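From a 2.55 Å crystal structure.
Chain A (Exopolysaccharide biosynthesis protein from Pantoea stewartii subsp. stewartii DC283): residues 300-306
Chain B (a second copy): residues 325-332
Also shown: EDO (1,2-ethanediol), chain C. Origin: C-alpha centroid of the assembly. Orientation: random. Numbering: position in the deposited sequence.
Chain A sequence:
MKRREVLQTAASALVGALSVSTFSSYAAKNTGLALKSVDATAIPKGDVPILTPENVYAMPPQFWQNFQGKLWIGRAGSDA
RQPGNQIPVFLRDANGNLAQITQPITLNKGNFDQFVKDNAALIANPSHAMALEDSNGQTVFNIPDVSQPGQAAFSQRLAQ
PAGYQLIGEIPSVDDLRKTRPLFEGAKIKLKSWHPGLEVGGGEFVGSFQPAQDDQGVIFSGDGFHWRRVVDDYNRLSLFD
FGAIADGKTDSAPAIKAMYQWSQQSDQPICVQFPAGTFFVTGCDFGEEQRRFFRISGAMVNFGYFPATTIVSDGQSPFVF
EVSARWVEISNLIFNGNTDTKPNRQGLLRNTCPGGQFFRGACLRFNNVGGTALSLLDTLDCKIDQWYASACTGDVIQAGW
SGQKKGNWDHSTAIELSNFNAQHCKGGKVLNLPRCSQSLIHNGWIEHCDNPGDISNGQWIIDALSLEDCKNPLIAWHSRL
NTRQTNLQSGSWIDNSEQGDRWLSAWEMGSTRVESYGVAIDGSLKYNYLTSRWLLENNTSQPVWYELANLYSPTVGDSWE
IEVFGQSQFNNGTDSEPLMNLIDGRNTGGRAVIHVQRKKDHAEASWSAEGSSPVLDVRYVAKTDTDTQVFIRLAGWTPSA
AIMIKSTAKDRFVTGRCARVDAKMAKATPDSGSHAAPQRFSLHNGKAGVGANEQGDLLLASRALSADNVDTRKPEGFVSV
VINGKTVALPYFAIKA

Chain A 300-306: VNFGYFP
Chain B (325-332) RWVEISNL

The contact between these two copies of an exopolysaccharide biosynthesis protein illustrates a common design, in which an irregular loop is held against a β-strand by the strand's side chains, with no direct backbone-to-backbone hydrogen bond: one carboxylate receives a loop amide while interlocked aromatic rings supply the packing. Chain A 300-306 has no regular helix or strand. Chain B is extended over 326-330, with β-strand through the middle, including Glu328(B) and Ile329(B); phi/psi are -112/129 at Trp326(B), -135/133 at Val327(B), -130/117 at Glu328(B), -117/129 at Ile329(B) and -155/148 at Ser330(B), and Asn331(B) at 64/45 marks a corner. The stretches run in opposite directions: CA to CA, Asn301(A) lies 8.8 Å from Ser330(B), Phe302(A) 8.0 Å from Glu328(B) and Tyr304(A) 8.0 Å from Trp326(B). About 404 Å² is buried, both sides summed.

Strand alternation selects the residues that meet. Trp326(B), Glu328(B) and Ser330(B) direct their CA-to-CB bonds toward the loop, whereas Val327(B) points away. The loop's phi/psi values are -82/55 at Asn301(A), -95/106 at Phe302(A), -69/-42 at Gly303(A), -84/-70 at Tyr304(A) and -114/105 at Phe305(A), and Phe302(A) N donates to Val300(A) O at 2.9 Å.

At the centre, Glu328(B) (chi1 m, chi2 t, chi3 -35°) reaches across so that OE2 accepts a hydrogen bond from Gly303(A) N at 3.0 Å, with an N-H...O angle of 134°. Tyr304(A) CD2 comes to 3.1 Å of the same Glu328(B) OE2. An ideal CB on Gly303(A) would stand 3.5 Å from Glu328(B) OE2. Glu328(B) OE1 lies near the plane of the Phe302(A) ring (m, chi2 -43°), 4.0 Å from Phe302(A) CD1 at its edge, where C-H bonds carry slight positive charge. A water bridges the chains, donating to Asn301(A) O at 2.9 Å and to Glu328(B) OE1 at 3.2 Å.

Beside this polar centre, Trp326(B) (m, chi2 -81°) makes two edge-to-face pairs. Its edge meets the face of Tyr304(A) (m, chi2 -67°), with Trp326(B) CD1 3.5 Å from Tyr304(A) CG, the tyrosine and five-membered ring centroids 4.4 Å apart and the planes at 60°. Its own face receives the edge of Phe305(A) (m, chi2 82°), whose CE1 is 3.8 Å from Trp326(B) CE2; the planes stand at 82°. Each pair sets ring hydrogens against a π cloud.

At the other end, Asn301(A) (p, chi2 -20°) brings ND2 within 3.2 Å of Ser330(B) OG (chi1 p), but the angle is too poor for a hydrogen bond; both atoms are satisfied elsewhere in the structure.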

# COMPACT_ATOMS: atom_id res chain seq x y z
N VAL A 300 8.81 10.77 14.12
CA VAL A 300 7.49 11.46 14.22
C VAL A 300 6.73 11.20 12.92
O VAL A 300 7.39 10.99 11.88
CB VAL A 300 7.65 12.97 14.50
CG1 VAL A 300 6.41 13.56 15.14
CG2 VAL A 300 8.88 13.27 15.34
N ASN A 301 5.39 11.24 12.96
CA ASN A 301 4.50 10.87 11.82
C ASN A 301 4.37 12.06 10.85
O ASN A 301 3.23 12.46 10.56
CB ASN A 301 3.13 10.38 12.31
CG ASN A 301 2.37 11.41 13.12
OD1 ASN A 301 2.95 12.35 13.65
ND2 ASN A 301 1.06 11.23 13.23
N PHE A 302 5.50 12.59 10.37
CA PHE A 302 5.57 13.64 9.32
C PHE A 302 5.74 12.96 7.95
O PHE A 302 6.86 12.47 7.67
CB PHE A 302 6.70 14.63 9.58
CG PHE A 302 6.70 15.28 10.95
CD1 PHE A 302 5.53 15.75 11.52
CD2 PHE A 302 7.89 15.43 11.65
CE1 PHE A 302 5.55 16.34 12.78
CE2 PHE A 302 7.90 16.03 12.90
CZ PHE A 302 6.73 16.48 13.46
N GLY A 303 4.68 12.93 7.15
CA GLY A 303 4.67 12.31 5.81
C GLY A 303 5.51 13.09 4.82
O GLY A 303 6.25 12.45 4.04
N TYR A 304 5.42 14.43 4.85
CA TYR A 304 6.06 15.35 3.87
C TYR A 304 7.51 15.63 4.27
O TYR A 304 8.43 15.16 3.57
CB TYR A 304 5.27 16.66 3.77
CG TYR A 304 3.82 16.50 3.39
CD1 TYR A 304 3.45 16.04 2.14
CD2 TYR A 304 2.81 16.83 4.29
CE1 TYR A 304 2.12 15.90 1.79
CE2 TYR A 304 1.48 16.70 3.95
CZ TYR A 304 1.13 16.23 2.70
OH TYR A 304 -0.19 16.10 2.36
N PHE A 305 7.71 16.37 5.37
CA PHE A 305 9.02 16.96 5.77
C PHE A 305 9.50 16.31 7.07
O PHE A 305 8.96 16.60 8.14
CB PHE A 305 8.89 18.48 5.90
CG PHE A 305 8.68 19.19 4.59
CD1 PHE A 305 7.41 19.27 4.03
CD2 PHE A 305 9.74 19.76 3.91
CE1 PHE A 305 7.21 19.91 2.82
CE2 PHE A 305 9.53 20.40 2.69
CZ PHE A 305 8.27 20.48 2.15
N PRO A 306 10.50 15.41 7.01
CA PRO A 306 11.17 14.91 8.21
C PRO A 306 11.77 16.03 9.08
O PRO A 306 12.17 17.05 8.53
CB PRO A 306 12.28 14.00 7.67
CG PRO A 306 11.79 13.59 6.30
CD PRO A 306 11.02 14.79 5.78
N ARG B 325 -0.85 25.03 2.85
CA ARG B 325 -0.46 24.27 1.63
C ARG B 325 -0.36 22.78 1.98
O ARG B 325 -0.84 21.96 1.18
CB ARG B 325 0.87 24.79 1.06
CG ARG B 325 1.29 24.11 -0.24
CD ARG B 325 2.42 24.83 -0.95
NE ARG B 325 2.89 24.15 -2.14
CZ ARG B 325 2.28 24.13 -3.33
NH1 ARG B 325 1.13 24.75 -3.51
NH2 ARG B 325 2.83 23.47 -4.34
N TRP B 326 0.24 22.45 3.13
CA TRP B 326 0.40 21.06 3.64
C TRP B 326 -0.45 20.88 4.90
O TRP B 326 -0.34 21.72 5.81
CB TRP B 326 1.88 20.75 3.91
CG TRP B 326 2.69 20.57 2.66
CD1 TRP B 326 2.78 19.46 1.88
CD2 TRP B 326 3.53 21.56 2.04
NE1 TRP B 326 3.62 19.67 0.82
CE2 TRP B 326 4.09 20.96 0.89
CE3 TRP B 326 3.87 22.89 2.34
CZ2 TRP B 326 4.97 21.64 0.05
CZ3 TRP B 326 4.74 23.56 1.50
CH2 TRP B 326 5.28 22.94 0.37
N VAL B 327 -1.26 19.81 4.93
CA VAL B 327 -2.18 19.47 6.06
C VAL B 327 -2.05 17.97 6.36
O VAL B 327 -2.09 17.17 5.41
CB VAL B 327 -3.64 19.87 5.74
CG1 VAL B 327 -4.59 19.48 6.86
CG2 VAL B 327 -3.76 21.35 5.43
N GLU B 328 -1.91 17.62 7.64
CA GLU B 328 -1.87 16.23 8.16
C GLU B 328 -2.86 16.10 9.32
O GLU B 328 -2.68 16.81 10.33
CB GLU B 328 -0.45 15.85 8.58
CG GLU B 328 0.60 16.07 7.50
CD GLU B 328 2.02 15.67 7.87
OE1 GLU B 328 2.40 15.85 9.05
OE2 GLU B 328 2.75 15.20 6.98
N ILE B 329 -3.89 15.26 9.16
CA ILE B 329 -4.85 14.87 10.23
C ILE B 329 -4.71 13.36 10.46
O ILE B 329 -4.78 12.61 9.47
CB ILE B 329 -6.31 15.23 9.87
CG1 ILE B 329 -6.43 16.61 9.22
CG2 ILE B 329 -7.21 15.11 11.09
CD1 ILE B 329 -7.84 16.97 8.82
N SER B 330 -4.52 12.92 11.71
CA SER B 330 -4.32 11.49 12.05
C SER B 330 -4.74 11.18 13.49
O SER B 330 -4.59 12.06 14.35
CB SER B 330 -2.90 11.06 11.78
OG SER B 330 -1.97 11.90 12.46
N ASN B 331 -5.24 9.96 13.71
CA ASN B 331 -5.50 9.36 15.05
C ASN B 331 -6.57 10.16 15.80
O ASN B 331 -6.38 10.40 17.00
CB ASN B 331 -4.21 9.27 15.87
CG ASN B 331 -3.06 8.68 15.10
OD1 ASN B 331 -3.22 7.70 14.37
ND2 ASN B 331 -1.88 9.27 15.24
N LEU B 332 -7.67 10.51 15.13
CA LEU B 332 -8.78 11.29 15.74
C LEU B 332 -10.13 10.62 15.46
O LEU B 332 -10.38 10.26 14.29
CB LEU B 332 -8.76 12.72 15.19
CG LEU B 332 -7.59 13.59 15.65
CD1 LEU B 332 -7.53 14.88 14.84
CD2 LEU B 332 -7.69 13.90 17.13
C1 EDO C . 6.93 22.52 -3.51
O1 EDO C . 5.59 22.09 -3.39
C2 EDO C . 7.67 22.50 -2.22
O2 EDO C . 9.06 22.29 -2.34
O HOH W 1 0.80 14.01 11.06